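Acyl-CoA dehydrogenase (Bacillus anthracis, PDB 3OWA) binds FAD and probably catalyses the flavin-dependent dehydrogenation of acyl-CoA thioesters, as other acyl-CoA dehydrogenases do. Local coordinates at residues Val219-Glu224 / Ser234-Ile239; Glu309-Met314 / Val380-Gly385. All blocks are in the same frame, centred on the assembly; numbering follows the deposited sequence.

Contact 1. Residues Val219-Glu224 / Ser234-Ile239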
loop_
_atom_site.group_PDB
_atom_site.type_symbol
_atom_site.label_atom_id
_atom_site.label_comp_id
_atom_site.label_asym_id
_atom_site.label_seq_id
_atom_site.Cartn_x
_atom_site.Cartn_y
_atom_site.Cartn_z
ATOM N N VAL A 219 -16.402 36.475 -4.599
ATOM C CA VAL A 219 -15.472 35.333 -4.578
ATOM C C VAL A 219 -14.752 35.242 -3.232
ATOM O O VAL A 219 -14.182 36.246 -2.757
ATOM C CB VAL A 219 -14.403 35.423 -5.693
ATOM C CG1 VAL A 219 -13.475 34.206 -5.657
ATOM C CG2 VAL A 219 -15.086 35.484 -7.075
ATOM N N SER A 220 -14.761 34.054 -2.612
ATOM C CA SER A 220 -13.996 33.843 -1.351
ATOM C C SER A 220 -13.588 32.408 -1.208
ATOM O O SER A 220 -13.890 31.560 -2.083
ATOM C CB SER A 220 -14.821 34.283 -0.098
ATOM O OG SER A 220 -16.011 33.553 -0.022
ATOM N N THR A 221 -12.911 32.104 -0.108
ATOM C CA THR A 221 -12.459 30.729 0.147
ATOM C C THR A 221 -12.739 30.299 1.588
ATOM O O THR A 221 -12.947 31.144 2.501
ATOM C CB THR A 221 -10.931 30.484 -0.138
ATOM O OG1 THR A 221 -10.152 31.327 0.730
ATOM C CG2 THR A 221 -10.559 30.758 -1.594
ATOM N N SER A 222 -12.818 28.978 1.781
ATOM C CA SER A 222 -12.954 28.401 3.131
ATOM C C SER A 222 -11.572 28.341 3.770
ATOM O O SER A 222 -10.569 28.620 3.123
ATOM C CB SER A 222 -13.484 26.967 2.992
ATOM O OG SER A 222 -12.437 26.148 2.478
ATOM N N PRO A 223 -11.501 27.946 5.046
ATOM C CA PRO A 223 -10.237 27.613 5.652
ATOM C C PRO A 223 -9.517 26.451 4.920
ATOM O O PRO A 223 -10.161 25.663 4.194
ATOM C CB PRO A 223 -10.658 27.150 7.070
ATOM C CG PRO A 223 -11.979 27.877 7.329
ATOM C CD PRO A 223 -12.647 27.798 5.993
ATOM N N GLU A 224 -8.195 26.361 5.083
ATOM C CA GLU A 224 -7.423 25.197 4.594
ATOM C C GLU A 224 -7.989 23.851 5.051
ATOM O O GLU A 224 -8.436 23.727 6.181
ATOM C CB GLU A 224 -5.997 25.266 5.060
ATOM C CG GLU A 224 -5.224 26.360 4.349
ATOM C CD GLU A 224 -4.925 26.056 2.862
ATOM O OE1 GLU A 224 -4.695 24.874 2.566
ATOM O OE2 GLU A 224 -4.873 26.992 1.990
ATOM N N SER A 234 -1.701 24.275 -0.826
ATOM C CA SER A 234 -2.909 24.933 -0.327
ATOM C C SER A 234 -4.146 24.242 -0.900
ATOM O O SER A 234 -4.163 23.944 -2.103
ATOM C CB SER A 234 -2.918 26.408 -0.765
ATOM O OG SER A 234 -4.278 26.912 -0.556
ATOM N N THR A 235 -5.176 23.968 -0.084
ATOM C CA THR A 235 -6.320 23.244 -0.561
ATOM C C THR A 235 -7.545 23.789 0.151
ATOM O O THR A 235 -7.635 23.674 1.362
ATOM C CB THR A 235 -6.176 21.682 -0.265
ATOM O OG1 THR A 235 -4.911 21.194 -0.798
ATOM C CG2 THR A 235 -7.266 20.884 -0.955
ATOM N N ARG A 236 -8.436 24.503 -0.552
ATOM C CA ARG A 236 -9.606 25.113 0.080
ATOM C C ARG A 236 -10.808 24.987 -0.796
ATOM O O ARG A 236 -10.701 24.667 -1.963
ATOM C CB ARG A 236 -9.407 26.635 0.305
ATOM C CG ARG A 236 -8.132 27.044 1.074
ATOM C CD ARG A 236 -8.132 28.540 1.276
ATOM N NE ARG A 236 -6.955 28.943 2.056
ATOM C CZ ARG A 236 -6.783 30.164 2.531
ATOM N NH1 ARG A 236 -7.738 31.103 2.361
ATOM N NH2 ARG A 236 -5.668 30.438 3.215
ATOM N N THR A 237 -11.976 25.312 -0.254
ATOM C CA THR A 237 -13.154 25.367 -1.083
ATOM C C THR A 237 -13.228 26.793 -1.654
ATOM O O THR A 237 -12.997 27.759 -0.922
ATOM C CB THR A 237 -14.411 25.059 -0.184
ATOM O OG1 THR A 237 -14.374 23.667 0.127
ATOM C CG2 THR A 237 -15.734 25.392 -0.895
ATOM N N LEU A 238 -13.542 26.921 -2.940
ATOM C CA LEU A 238 -13.824 28.225 -3.549
ATOM C C LEU A 238 -15.301 28.544 -3.434
ATOM O O LEU A 238 -16.150 27.774 -3.917
ATOM C CB LEU A 238 -13.427 28.184 -5.010
ATOM C CG LEU A 238 -13.623 29.485 -5.812
ATOM C CD1 LEU A 238 -12.715 30.613 -5.306
ATOM C CD2 LEU A 238 -13.300 29.161 -7.286
ATOM N N ILE A 239 -15.631 29.660 -2.799
ATOM C CA ILE A 239 -17.064 29.962 -2.518
ATOM C C ILE A 239 -17.522 31.087 -3.466
ATOM O O ILE A 239 -16.901 32.170 -3.522
ATOM C CB ILE A 239 -17.226 30.404 -1.056
ATOM C CG1 ILE A 239 -16.596 29.352 -0.082
ATOM C CG2 ILE A 239 -18.686 30.795 -0.728
ATOM C CD1 ILE A 239 -16.508 29.871 1.390
HETATM O O HOH W 1 -17.973 34.353 -1.662
#
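With R236 CG anti to its own carbonyl carbon (chi1 -53°) and the chain extended from CG to NE, the guanidinium reaches across to 219-224, while a bend at chi2 of E224 (-71°) folds its carboxylate back toward 234-239. The two meet in a salt bridge, R236 NE to E224 OE2 at 2.9 Å. The oxygen lies close to the guanidinium plane, yet the nitrogen approaches from above the carboxylate plane; the two flat groups are turned 72° against each other. S234 OG takes the syn lone pair of E224 OE2, 2.6 Å away, and E224 OE1 accepts from T235 N at 2.8 Å. A carboxylate suits this place because its negative charge pairs with the guanidinium while its two oxygens accept from S234 and T235. R236 NH1 uses an in-plane N-H to reach T221 OG1 (2.9 Å). Past T221 the serine hydroxyl stands in for a backbone acceptor: S222 OG takes T237 N at 2.9 Å with a nearly straight bond and itself donates to P223 O. S220 and I239 form an antiparallel hydrogen-bonded pair, and V219 CG1 packs on L238 CD1 at 3.7 Å, where L238 also meets F196 and V198. Strand 219-221 thus adds itself to strand 235-240 in the beta-sheet domain characteristic of acyl-CoA dehydrogenases, where T235 touches a bound FAD.

Contact 2. Residues Glu309-Met314 / Val380-Gly385. With FAD (flavin-adenine dinucleotide), chain J.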
loop_
_atom_site.group_PDB
_atom_site.type_symbol
_atom_site.label_atom_id
_atom_site.label_comp_id
_atom_site.label_asym_id
_atom_site.label_seq_id
_atom_site.Cartn_x
_atom_site.Cartn_y
_atom_site.Cartn_z
ATOM N N GLU A 309 16.514 -7.546 -2.683
ATOM C CA GLU A 309 15.346 -7.877 -3.478
ATOM C C GLU A 309 14.344 -6.687 -3.539
ATOM O O GLU A 309 13.841 -6.369 -4.621
ATOM C CB GLU A 309 14.651 -9.131 -2.927
ATOM C CG GLU A 309 13.574 -9.717 -3.865
ATOM C CD GLU A 309 12.745 -10.849 -3.227
ATOM O OE1 GLU A 309 12.260 -11.724 -3.992
ATOM O OE2 GLU A 309 12.584 -10.885 -1.974
ATOM N N LYS A 310 14.061 -6.045 -2.402
ATOM C CA LYS A 310 13.158 -4.885 -2.396
ATOM C C LYS A 310 13.699 -3.793 -3.316
ATOM O O LYS A 310 12.969 -3.261 -4.138
ATOM C CB LYS A 310 12.965 -4.319 -0.983
ATOM C CG LYS A 310 12.314 -5.255 0.008
ATOM C CD LYS A 310 12.321 -4.577 1.378
ATOM C CE LYS A 310 11.849 -5.523 2.489
ATOM N NZ LYS A 310 10.364 -5.843 2.318
ATOM N N LEU A 311 14.990 -3.468 -3.198
ATOM C CA LEU A 311 15.596 -2.461 -4.064
ATOM C C LEU A 311 15.505 -2.773 -5.543
ATOM O O LEU A 311 15.249 -1.863 -6.346
ATOM C CB LEU A 311 17.071 -2.165 -3.701
ATOM C CG LEU A 311 17.354 -1.346 -2.429
ATOM C CD1 LEU A 311 18.829 -1.261 -2.167
ATOM C CD2 LEU A 311 16.780 0.122 -2.514
ATOM N N ALA A 312 15.715 -4.036 -5.913
ATOM C CA ALA A 312 15.629 -4.456 -7.311
ATOM C C ALA A 312 14.205 -4.374 -7.877
ATOM O O ALA A 312 14.028 -4.012 -9.045
ATOM C CB ALA A 312 16.201 -5.890 -7.478
ATOM N N ASN A 313 13.201 -4.735 -7.075
ATOM C CA ASN A 313 11.827 -4.630 -7.510
ATOM C C ASN A 313 11.481 -3.166 -7.728
ATOM O O ASN A 313 10.890 -2.800 -8.738
ATOM C CB ASN A 313 10.865 -5.240 -6.467
ATOM C CG ASN A 313 10.923 -6.754 -6.418
ATOM O OD1 ASN A 313 11.348 -7.394 -7.367
ATOM N ND2 ASN A 313 10.467 -7.336 -5.286
HETATM N N MSE A 314 11.908 -2.326 -6.792
HETATM C CA MSE A 314 11.626 -0.892 -6.853
HETATM C C MSE A 314 12.233 -0.299 -8.119
HETATM O O MSE A 314 11.554 0.442 -8.836
HETATM C CB MSE A 314 12.185 -0.176 -5.637
HETATM C CG MSE A 314 11.435 -0.550 -4.332
HETATM SE SE MSE A 314 12.570 -0.111 -2.802
HETATM C CE MSE A 314 12.443 1.811 -2.860
ATOM N N VAL A 380 9.753 2.837 3.101
ATOM C CA VAL A 380 9.504 2.867 4.490
ATOM C C VAL A 380 9.966 1.572 5.189
ATOM O O VAL A 380 10.578 1.651 6.267
ATOM C CB VAL A 380 7.946 3.063 4.767
ATOM C CG1 VAL A 380 7.662 2.788 6.214
ATOM C CG2 VAL A 380 7.507 4.512 4.362
ATOM N N GLN A 381 9.622 0.394 4.643
ATOM C CA GLN A 381 9.981 -0.872 5.254
ATOM C C GLN A 381 11.511 -1.014 5.374
ATOM O O GLN A 381 12.029 -1.481 6.388
ATOM C CB GLN A 381 9.446 -2.067 4.436
ATOM C CG GLN A 381 9.462 -3.379 5.201
ATOM C CD GLN A 381 8.430 -3.360 6.329
ATOM O OE1 GLN A 381 7.579 -2.484 6.336
ATOM N NE2 GLN A 381 8.531 -4.293 7.319
ATOM N N ILE A 382 12.222 -0.620 4.343
ATOM C CA ILE A 382 13.702 -0.639 4.417
ATOM C C ILE A 382 14.254 0.231 5.580
ATOM O O ILE A 382 15.264 -0.108 6.211
ATOM C CB ILE A 382 14.308 -0.151 3.084
ATOM C CG1 ILE A 382 14.211 -1.244 2.028
ATOM C CG2 ILE A 382 15.817 0.213 3.224
ATOM C CD1 ILE A 382 14.455 -0.732 0.635
ATOM N N HIS A 383 13.587 1.349 5.863
ATOM C CA HIS A 383 13.990 2.252 6.961
ATOM C C HIS A 383 13.530 1.721 8.325
ATOM O O HIS A 383 14.007 2.158 9.355
ATOM C CB HIS A 383 13.397 3.684 6.767
ATOM C CG HIS A 383 14.129 4.525 5.758
ATOM N ND1 HIS A 383 13.978 4.365 4.395
ATOM C CD2 HIS A 383 15.019 5.542 5.923
ATOM C CE1 HIS A 383 14.758 5.241 3.763
ATOM N NE2 HIS A 383 15.366 5.985 4.671
ATOM N N GLY A 384 12.610 0.758 8.341
ATOM C CA GLY A 384 12.097 0.284 9.620
ATOM C C GLY A 384 11.308 1.361 10.351
ATOM O O GLY A 384 10.615 2.174 9.730
ATOM N N GLY A 385 11.445 1.405 11.674
ATOM C CA GLY A 385 10.750 2.407 12.514
ATOM C C GLY A 385 11.102 3.840 12.118
ATOM O O GLY A 385 10.300 4.725 12.322
HETATM P PA FAD J . 15.949 -2.265 11.544
HETATM O O1A FAD J . 17.133 -1.365 11.232
HETATM O O2A FAD J . 16.231 -3.306 12.562
HETATM O O5B FAD J . 15.470 -2.874 10.157
HETATM C C5B FAD J . 15.584 -2.141 8.971
HETATM C C4B FAD J . 15.168 -3.003 7.801
HETATM O O4B FAD J . 16.108 -4.060 7.646
HETATM C C3B FAD J . 13.790 -3.639 8.012
HETATM O O3B FAD J . 13.173 -3.772 6.762
HETATM C C2B FAD J . 14.165 -5.042 8.482
HETATM O O2B FAD J . 13.171 -5.984 8.189
HETATM C C1B FAD J . 15.444 -5.307 7.684
HETATM N N9A FAD J . 16.306 -6.324 8.328
HETATM C C8A FAD J . 16.950 -6.248 9.547
HETATM N N7A FAD J . 17.663 -7.391 9.747
HETATM C C5A FAD J . 17.486 -8.181 8.664
HETATM C C6A FAD J . 17.949 -9.452 8.326
HETATM N N6A FAD J . 18.626 -10.198 9.211
HETATM N N1A FAD J . 17.571 -9.992 7.113
HETATM C C2A FAD J . 16.740 -9.304 6.248
HETATM N N3A FAD J . 16.298 -8.044 6.591
HETATM C C4A FAD J . 16.639 -7.507 7.771
HETATM N N1 FAD J . 10.513 -1.203 21.042
HETATM C C2 FAD J . 10.405 -1.594 22.343
HETATM O O2 FAD J . 11.222 -2.404 22.776
HETATM N N3 FAD J . 9.410 -1.077 23.161
HETATM C C4 FAD J . 8.497 -0.165 22.688
HETATM O O4 FAD J . 7.620 0.274 23.442
HETATM C C4X FAD J . 8.589 0.220 21.357
HETATM N N5 FAD J . 7.690 1.134 20.831
HETATM C C5X FAD J . 7.820 1.567 19.530
HETATM C C6 FAD J . 6.956 2.552 19.040
HETATM C C7 FAD J . 7.113 2.987 17.727
HETATM C C7M FAD J . 6.169 4.024 17.160
HETATM C C8 FAD J . 8.140 2.453 16.944
HETATM C C8M FAD J . 8.359 2.870 15.522
HETATM C C9 FAD J . 8.993 1.467 17.429
HETATM C C9A FAD J . 8.856 1.038 18.736
HETATM N N10 FAD J . 9.711 0.061 19.229
HETATM C C10 FAD J . 9.606 -0.306 20.543
HETATM C "C1'" FAD J . 10.821 -0.513 18.392
HETATM C "C2'" FAD J . 10.244 -1.167 17.112
HETATM O "O2'" FAD J . 9.363 -2.292 17.295
HETATM C "C3'" FAD J . 11.389 -1.384 16.106
HETATM O "O3'" FAD J . 11.307 -0.412 15.088
HETATM C "C4'" FAD J . 11.328 -2.757 15.506
HETATM O "O4'" FAD J . 11.392 -3.686 16.574
HETATM C "C5'" FAD J . 12.559 -2.694 14.207
HETATM O "O5'" FAD J . 13.764 -2.074 14.396
HETATM P P FAD J . 14.414 -0.886 13.506
HETATM O O1P FAD J . 13.289 0.115 13.346
HETATM O O2P FAD J . 15.629 -0.250 14.052
HETATM O O3P FAD J . 14.653 -1.447 12.043
#
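I382, near the end of helix 358-383, points its side chain toward K310, L311 and M314 of helix 305-336. From CB, CG1 leaves anti to the carbonyl carbon (chi1 -76°) and lies against K310 CD at 3.9 Å, the lysine and isoleucine side chains running antiparallel alongside one another. One bond further, CD1 is the tip: it meets L311 CD2 at 4.0 Å, the leucine crossing at about a right angle, and the selenium of the selenomethionine M314, SE, also at 4.0 Å. An isoleucine fits here because its longer branch, CG1 then CD1, reaches three neighbours across helices whose nearest CA atoms, those of K310 and I382, are 8.0 Å apart. S287 of helix 257-293 touches I382, L311 and M314 alike, so this is helix packing within the mainly helical C-terminal domain of the acyl-CoA dehydrogenase fold, where helix 358-383 ends at the cofactor. A lysine suits the border of this apolar patch: its CD methylene packs on I382, while a bend at chi4 carries NZ past Q381 CG (3.9 Å) to salt bridges with E378 and with E412 of the second subunit. The amide of Q381 likewise turns to that subunit, bonding R402, R405 and E412 there. Its backbone serves the FAD instead, Q381 O accepting from the ribose hydroxyl O3B at 2.6 Å. Beyond the helix, G384 takes a positive phi (66°), and G385 N donates to phosphate oxygen O1P at 2.8 Å; both glycines, having no side chain, let the backbone come close against the FAD.

Contact 1 precedes contact 2 along the chain, and they belong to separate domains: 219-224 and 234-239 are part of the mixed beta sheet of the middle domain, whereas 309-314 and 380-385 lie on helices 305-336 and 358-383 of the C-terminal domain. Their centres are 38 Å apart, with nearest atoms about 21 Å apart, and they share no strand or helix. Helix 257-293, which also packs on contact 2, comes between them in sequence. They border two different FAD molecules, this chain's middle domain at one through T235 and its C-terminal helices at the other. Since the FAD at contact 2 also bonds residues of the second subunit, a complete flavin site depends on the dimer.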